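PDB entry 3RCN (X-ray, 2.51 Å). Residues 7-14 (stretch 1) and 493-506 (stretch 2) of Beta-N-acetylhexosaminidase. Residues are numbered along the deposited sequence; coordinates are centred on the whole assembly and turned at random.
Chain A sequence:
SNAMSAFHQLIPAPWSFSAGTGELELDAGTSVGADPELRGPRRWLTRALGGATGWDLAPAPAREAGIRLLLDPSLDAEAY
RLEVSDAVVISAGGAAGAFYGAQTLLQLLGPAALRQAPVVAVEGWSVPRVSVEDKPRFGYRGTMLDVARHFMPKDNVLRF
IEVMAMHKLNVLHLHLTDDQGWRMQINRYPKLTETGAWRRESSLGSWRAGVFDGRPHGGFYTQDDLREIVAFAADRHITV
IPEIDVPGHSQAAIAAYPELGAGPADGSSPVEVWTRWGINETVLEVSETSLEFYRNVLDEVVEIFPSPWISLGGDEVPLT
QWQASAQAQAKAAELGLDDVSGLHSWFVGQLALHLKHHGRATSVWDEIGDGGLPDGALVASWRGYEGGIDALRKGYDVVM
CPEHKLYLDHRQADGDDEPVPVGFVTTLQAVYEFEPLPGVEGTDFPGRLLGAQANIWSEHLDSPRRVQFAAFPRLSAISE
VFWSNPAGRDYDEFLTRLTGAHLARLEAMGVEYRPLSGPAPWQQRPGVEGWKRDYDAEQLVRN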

ATOM      1  N   PHE A   7     -28.112   2.139 -21.794  1.00 89.82           N
ATOM      2  CA  PHE A   7     -26.896   1.369 -21.565  1.00 82.16           C
ATOM      3  C   PHE A   7     -25.784   2.127 -20.844  1.00 69.13           C
ATOM      4  O   PHE A   7     -25.323   3.173 -21.299  1.00 74.56           O
ATOM      5  N   HIS A   8     -25.352   1.567 -19.720  1.00 55.13           N
ATOM      6  CA  HIS A   8     -24.225   2.085 -18.959  1.00 48.78           C
ATOM      7  C   HIS A   8     -23.582   0.908 -18.264  1.00 44.25           C
ATOM      8  O   HIS A   8     -24.226  -0.115 -18.044  1.00 44.22           O
ATOM      9  N   GLN A   9     -22.285   1.013 -18.016  1.00 46.07           N
ATOM     10  CA  GLN A   9     -21.558   0.044 -17.196  1.00 48.51           C
ATOM     11  C   GLN A   9     -21.233   0.357 -15.727  1.00 55.42           C
ATOM     12  O   GLN A   9     -20.421  -0.333 -15.116  1.00 56.77           O
ATOM     13  N   LEU A  10     -21.771   1.468 -15.223  1.00 53.53           N
ATOM     14  CA  LEU A  10     -21.583   1.913 -13.832  1.00 39.71           C
ATOM     15  C   LEU A  10     -21.937   0.902 -12.741  1.00 39.21           C
ATOM     16  O   LEU A  10     -23.004   0.288 -12.773  1.00 40.99           O
ATOM     17  N   ILE A  11     -21.047   0.742 -11.765  1.00 39.47           N
ATOM     18  CA  ILE A  11     -21.413   0.056 -10.532  1.00 37.03           C
ATOM     19  C   ILE A  11     -20.965   0.909  -9.351  1.00 40.61           C
ATOM     20  O   ILE A  11     -19.826   1.378  -9.325  1.00 41.85           O
ATOM     21  N   PRO A  12     -21.826   1.048  -8.329  1.00 38.80           N
ATOM     22  CA  PRO A  12     -23.240   0.628  -8.266  1.00 36.96           C
ATOM     23  C   PRO A  12     -24.088   1.324  -9.335  1.00 37.34           C
ATOM     24  O   PRO A  12     -23.850   2.484  -9.635  1.00 38.92           O
ATOM     25  N   ALA A  13     -25.081   0.635  -9.883  1.00 40.77           N
ATOM     26  CA  ALA A  13     -25.985   1.241 -10.861  1.00 41.87           C
ATOM     27  C   ALA A  13     -26.760   2.395 -10.239  1.00 44.67           C
ATOM     28  O   ALA A  13     -27.346   2.237  -9.176  1.00 47.61           O
ATOM     29  N   PRO A  14     -26.785   3.557 -10.913  1.00 43.32           N
ATOM     30  CA  PRO A  14     -27.512   4.746 -10.442  1.00 41.09           C
ATOM     31  C   PRO A  14     -29.017   4.520 -10.519  1.00 45.13           C
ATOM     32  O   PRO A  14     -29.463   3.588 -11.181  1.00 50.28           O
ATOM     33  N   GLU A 493     -27.462  -9.524 -15.853  1.00 55.82           N
ATOM     34  CA  GLU A 493     -27.216  -8.180 -16.346  1.00 55.20           C
ATOM     35  C   GLU A 493     -26.021  -7.574 -15.618  1.00 53.76           C
ATOM     36  O   GLU A 493     -25.124  -7.007 -16.245  1.00 47.95           O
ATOM     37  N   PHE A 494     -26.022  -7.707 -14.292  1.00 55.52           N
ATOM     38  CA  PHE A 494     -24.928  -7.241 -13.443  1.00 47.53           C
ATOM     39  C   PHE A 494     -23.569  -7.770 -13.902  1.00 50.38           C
ATOM     40  O   PHE A 494     -22.589  -7.029 -13.915  1.00 52.04           O
ATOM     41  N   LEU A 495     -23.516  -9.050 -14.268  1.00 53.64           N
ATOM     42  CA  LEU A 495     -22.269  -9.693 -14.687  1.00 57.19           C
ATOM     43  C   LEU A 495     -21.621  -8.990 -15.859  1.00 52.50           C
ATOM     44  O   LEU A 495     -20.409  -8.774 -15.878  1.00 56.34           O
ATOM     45  N   THR A 496     -22.443  -8.659 -16.846  1.00 48.21           N
ATOM     46  CA  THR A 496     -21.973  -7.999 -18.052  1.00 44.73           C
ATOM     47  C   THR A 496     -21.361  -6.642 -17.723  1.00 39.34           C
ATOM     48  O   THR A 496     -20.392  -6.229 -18.344  1.00 40.86           O
ATOM     49  N   ARG A 497     -21.911  -5.941 -16.743  1.00 38.47           N
ATOM     50  CA  ARG A 497     -21.267  -4.710 -16.305  1.00 39.54           C
ATOM     51  C   ARG A 497     -19.966  -4.992 -15.534  1.00 42.96           C
ATOM     52  O   ARG A 497     -18.966  -4.280 -15.698  1.00 45.31           O
ATOM     53  N   LEU A 498     -19.982  -6.042 -14.715  1.00 40.47           N
ATOM     54  CA  LEU A 498     -18.829  -6.401 -13.895  1.00 40.40           C
ATOM     55  C   LEU A 498     -17.642  -6.751 -14.776  1.00 41.06           C
ATOM     56  O   LEU A 498     -16.578  -6.127 -14.701  1.00 39.80           O
ATOM     57  N   THR A 499     -17.846  -7.740 -15.638  1.00 44.69           N
ATOM     58  CA  THR A 499     -16.803  -8.203 -16.539  1.00 47.86           C
ATOM     59  C   THR A 499     -16.499  -7.173 -17.626  1.00 50.04           C
ATOM     60  O   THR A 499     -15.343  -6.964 -17.979  1.00 50.90           O
ATOM     61  N   GLY A 500     -17.539  -6.519 -18.137  1.00 52.10           N
ATOM     62  CA  GLY A 500     -17.396  -5.519 -19.181  1.00 49.25           C
ATOM     63  C   GLY A 500     -16.549  -4.311 -18.812  1.00 56.26           C
ATOM     64  O   GLY A 500     -15.717  -3.882 -19.604  1.00 60.87           O
ATOM     65  N   ALA A 501     -16.762  -3.756 -17.621  1.00 53.23           N
ATOM     66  CA  ALA A 501     -16.070  -2.532 -17.187  1.00 44.76           C
ATOM     67  C   ALA A 501     -15.376  -2.622 -15.815  1.00 49.17           C
ATOM     68  O   ALA A 501     -14.181  -2.333 -15.691  1.00 48.63           O
ATOM     69  N   HIS A 502     -16.165  -2.914 -14.782  1.00 41.67           N
ATOM     70  CA  HIS A 502     -15.724  -2.820 -13.386  1.00 37.04           C
ATOM     71  C   HIS A 502     -14.469  -3.591 -12.973  1.00 36.81           C
ATOM     72  O   HIS A 502     -13.662  -3.082 -12.192  1.00 35.15           O
ATOM     73  N   LEU A 503     -14.303  -4.815 -13.465  1.00 33.43           N
ATOM     74  CA  LEU A 503     -13.075  -5.546 -13.168  1.00 32.20           C
ATOM     75  C   LEU A 503     -11.853  -4.728 -13.590  1.00 41.33           C
ATOM     76  O   LEU A 503     -10.815  -4.769 -12.927  1.00 49.92           O
ATOM     77  N   ALA A 504     -11.977  -3.985 -14.690  1.00 37.18           N
ATOM     78  CA  ALA A 504     -10.877  -3.147 -15.173  1.00 36.00           C
ATOM     79  C   ALA A 504     -10.613  -1.994 -14.215  1.00 38.57           C
ATOM     80  O   ALA A 504      -9.466  -1.562 -14.065  1.00 29.25           O
ATOM     81  N   ARG A 505     -11.678  -1.501 -13.574  1.00 37.47           N
ATOM     82  CA  ARG A 505     -11.551  -0.444 -12.565  1.00 35.73           C
ATOM     83  C   ARG A 505     -10.846  -0.958 -11.307  1.00 36.12           C
ATOM     84  O   ARG A 505      -9.982  -0.271 -10.747  1.00 38.88           O
ATOM     85  N   LEU A 506     -11.216  -2.160 -10.863  1.00 26.96           N
ATOM     86  CA  LEU A 506     -10.532  -2.788  -9.736  1.00 30.48           C
ATOM     87  C   LEU A 506      -9.043  -3.017 -10.039  1.00 37.74           C
ATOM     88  O   LEU A 506      -8.177  -2.818  -9.178  1.00 40.94           O
TER

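Stretch 2 is helical throughout, and stretch 1, an irregular segment, packs against it with 552 Å² buried in total. At the start of stretch 2, Glu 493 (chi1 t, chi2 m) barely meets stretch 1 but is bound to a residue that does: its OE2 lies 2.9 Å from Arg 497 NE in a salt bridge, and its OE1 accepts from Arg 497 NH2 at 3.1 Å. Phe 494 (t) leaves the backbone sideways, yet its ring end reaches inward, CE1 standing 3.7 Å from Ile 11 CD1.

Arg 497 (m, t, m) also starts sideways and turns its guanidinium inward. Arg 497 NH1 lies 2.6 Å from Leu 10 O, near the guanidinium plane, but the 124° angle at the hydrogen makes this a weak hydrogen bond. Arg 497 NH1 is also 3.4 Å from Ala 13 CB, while the aliphatic part of the chain covers Gln 9, with Arg 497 CG 3.9 Å from Gln 9 CA. Leu 498 CB points away; its CD1 still comes within 4.3 Å of Ile 11 CD1.

A wider pi-type turn spans 498-502. Within it, Gly 500 leaves room for the Gln 9 amide: Gln 9 NE2 is 3.8 Å from Gly 500 CA, and an ideal CB there would fall 2.4 Å from Gln 9 NE2, a clash. Ala 501 points toward stretch 1, its CB 3.6 Å from Gln 9 CB. His 502 (t) presents a ring face to Ile 11 (m, t), whose CB sits 4.1 Å from the His 502 ring centroid and 21° off the normal, consistent with a CH-pi contact.

Finally, Arg 505 (m, t, t) donates from NH2 to Gln 9 O at 3.1 Å and 163°, with a weak second bond from NH1 to Gln 9 O at 3.5 Å. Arg 505 NH1 also donates to His 502 ND1 at 2.8 Å.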

ATOM      1  CB  PHE A   7     -26.361   0.791 -22.872  1.00 92.67           C
ATOM      2  CG  PHE A   7     -25.179  -0.110 -22.682  1.00102.24           C
ATOM      3  CD1 PHE A   7     -25.358  -1.445 -22.357  1.00106.14           C
ATOM      4  CD2 PHE A   7     -23.887   0.381 -22.803  1.00103.38           C
ATOM      5  CE1 PHE A   7     -24.272  -2.278 -22.168  1.00106.45           C
ATOM      6  CE2 PHE A   7     -22.796  -0.446 -22.616  1.00103.65           C
ATOM      7  CZ  PHE A   7     -22.989  -1.779 -22.298  1.00105.40           C
ATOM      8  CB  HIS A   8     -24.682   3.084 -17.903  1.00 50.62           C
ATOM      9  CG  HIS A   8     -25.255   2.436 -16.684  1.00 50.45           C
ATOM     10  ND1 HIS A   8     -26.602   2.428 -16.411  1.00 47.10           N
ATOM     11  CD2 HIS A   8     -24.660   1.745 -15.681  1.00 46.02           C
ATOM     12  CE1 HIS A   8     -26.817   1.772 -15.282  1.00 48.93           C
ATOM     13  NE2 HIS A   8     -25.654   1.342 -14.825  1.00 45.09           N
ATOM     14  CB  GLN A   9     -20.446  -0.633 -17.978  1.00 45.43           C
ATOM     15  CG  GLN A   9     -21.059  -1.358 -19.167  1.00 43.76           C
ATOM     16  CD  GLN A   9     -20.053  -2.072 -20.022  1.00 45.42           C
ATOM     17  OE1 GLN A   9     -19.035  -1.498 -20.436  1.00 45.78           O
ATOM     18  NE2 GLN A   9     -20.326  -3.338 -20.300  1.00 45.16           N
ATOM     19  CB  LEU A  10     -22.422   3.161 -13.593  1.00 30.65           C
ATOM     20  CG  LEU A  10     -22.234   4.258 -14.633  1.00 31.34           C
ATOM     21  CD1 LEU A  10     -23.314   5.273 -14.472  1.00 28.82           C
ATOM     22  CD2 LEU A  10     -20.860   4.898 -14.474  1.00 27.57           C
ATOM     23  CB  ILE A  11     -20.669  -1.291 -10.435  1.00 34.09           C
ATOM     24  CG1 ILE A  11     -21.217  -2.295 -11.443  1.00 35.40           C
ATOM     25  CG2 ILE A  11     -20.743  -1.865  -9.046  1.00 34.86           C
ATOM     26  CD1 ILE A  11     -20.411  -3.562 -11.511  1.00 30.07           C
ATOM     27  CB  PRO A  12     -23.705   1.138  -6.892  1.00 29.94           C
ATOM     28  CG  PRO A  12     -22.455   1.520  -6.150  1.00 32.64           C
ATOM     29  CD  PRO A  12     -21.442   1.881  -7.177  1.00 37.62           C
ATOM     30  CB  ALA A  13     -26.955   0.196 -11.394  1.00 42.58           C
ATOM     31  CB  PRO A  14     -27.111   5.837 -11.443  1.00 43.08           C
ATOM     32  CG  PRO A  14     -26.065   5.231 -12.322  1.00 41.95           C
ATOM     33  CD  PRO A  14     -26.229   3.758 -12.258  1.00 40.56           C
ATOM     34  CB  GLU A 493     -28.464  -7.318 -16.156  1.00 59.78           C
ATOM     35  CG  GLU A 493     -28.413  -5.975 -16.854  1.00 66.76           C
ATOM     36  CD  GLU A 493     -27.636  -4.927 -16.072  1.00 69.32           C
ATOM     37  OE1 GLU A 493     -27.887  -4.788 -14.847  1.00 60.44           O
ATOM     38  OE2 GLU A 493     -26.780  -4.247 -16.689  1.00 69.22           O
ATOM     39  CB  PHE A 494     -25.180  -7.656 -11.989  1.00 39.69           C
ATOM     40  CG  PHE A 494     -24.066  -7.285 -11.043  1.00 37.15           C
ATOM     41  CD1 PHE A 494     -23.937  -5.986 -10.575  1.00 35.51           C
ATOM     42  CD2 PHE A 494     -23.155  -8.239 -10.614  1.00 36.36           C
ATOM     43  CE1 PHE A 494     -22.909  -5.641  -9.707  1.00 41.33           C
ATOM     44  CE2 PHE A 494     -22.121  -7.905  -9.742  1.00 36.05           C
ATOM     45  CZ  PHE A 494     -21.999  -6.604  -9.287  1.00 39.43           C
ATOM     46  CB  LEU A 495     -22.519 -11.143 -15.083  1.00 63.65           C
ATOM     47  CG  LEU A 495     -22.363 -12.168 -13.975  1.00 68.05           C
ATOM     48  CD1 LEU A 495     -22.317 -13.554 -14.590  1.00 65.99           C
ATOM     49  CD2 LEU A 495     -21.098 -11.875 -13.191  1.00 70.29           C
ATOM     50  CB  THR A 496     -23.105  -7.858 -19.102  1.00 51.49           C
ATOM     51  OG1 THR A 496     -23.991  -6.794 -18.731  1.00 52.24           O
ATOM     52  CG2 THR A 496     -23.896  -9.160 -19.210  1.00 50.14           C
ATOM     53  CB  ARG A 497     -22.232  -3.850 -15.496  1.00 36.35           C
ATOM     54  CG  ARG A 497     -23.334  -3.273 -16.356  1.00 40.26           C
ATOM     55  CD  ARG A 497     -24.251  -2.370 -15.558  1.00 44.40           C
ATOM     56  NE  ARG A 497     -25.101  -3.128 -14.648  1.00 46.47           N
ATOM     57  CZ  ARG A 497     -25.255  -2.844 -13.359  1.00 48.43           C
ATOM     58  NH1 ARG A 497     -24.606  -1.810 -12.834  1.00 48.62           N
ATOM     59  NH2 ARG A 497     -26.055  -3.590 -12.600  1.00 40.84           N
ATOM     60  CB  LEU A 498     -19.171  -7.584 -12.982  1.00 39.84           C
ATOM     61  CG  LEU A 498     -18.072  -8.004 -12.010  1.00 41.05           C
ATOM     62  CD1 LEU A 498     -17.889  -6.953 -10.934  1.00 35.88           C
ATOM     63  CD2 LEU A 498     -18.388  -9.340 -11.384  1.00 48.37           C
ATOM     64  CB  THR A 499     -17.208  -9.521 -17.190  1.00 49.10           C
ATOM     65  OG1 THR A 499     -18.359  -9.300 -18.008  1.00 59.01           O
ATOM     66  CG2 THR A 499     -17.559 -10.544 -16.121  1.00 37.84           C
ATOM     67  CB  ALA A 501     -16.981  -1.315 -17.270  1.00 34.31           C
ATOM     68  CB  HIS A 502     -16.865  -3.171 -12.438  1.00 38.15           C
ATOM     69  CG  HIS A 502     -16.726  -2.552 -11.081  1.00 36.17           C
ATOM     70  ND1 HIS A 502     -16.819  -1.196 -10.875  1.00 37.97           N
ATOM     71  CD2 HIS A 502     -16.474  -3.108  -9.870  1.00 31.78           C
ATOM     72  CE1 HIS A 502     -16.648  -0.937  -9.585  1.00 35.71           C
ATOM     73  NE2 HIS A 502     -16.433  -2.076  -8.960  1.00 37.80           N
ATOM     74  CB  LEU A 503     -13.048  -6.911 -13.858  1.00 30.75           C
ATOM     75  CG  LEU A 503     -13.924  -8.048 -13.326  1.00 39.43           C
ATOM     76  CD1 LEU A 503     -13.476  -9.348 -13.968  1.00 42.38           C
ATOM     77  CD2 LEU A 503     -13.873  -8.161 -11.790  1.00 36.77           C
ATOM     78  CB  ALA A 504     -11.167  -2.616 -16.561  1.00 22.57           C
ATOM     79  CB  ARG A 505     -12.914   0.115 -12.185  1.00 40.96           C
ATOM     80  CG  ARG A 505     -13.618   0.884 -13.277  1.00 36.19           C
ATOM     81  CD  ARG A 505     -15.003   1.336 -12.805  1.00 35.39           C
ATOM     82  NE  ARG A 505     -15.888   1.620 -13.926  1.00 41.43           N
ATOM     83  CZ  ARG A 505     -17.068   1.042 -14.111  1.00 43.45           C
ATOM     84  NH1 ARG A 505     -17.524   0.163 -13.227  1.00 38.10           N
ATOM     85  NH2 ARG A 505     -17.797   1.353 -15.173  1.00 46.16           N
ATOM     86  CB  LEU A 506     -11.197  -4.109  -9.361  1.00 28.78           C
ATOM     87  CG  LEU A 506     -12.653  -4.060  -8.895  1.00 35.39           C
ATOM     88  CD1 LEU A 506     -13.122  -5.445  -8.526  1.00 32.86           C
ATOM     89  CD2 LEU A 506     -12.854  -3.109  -7.724  1.00 33.26           C
TER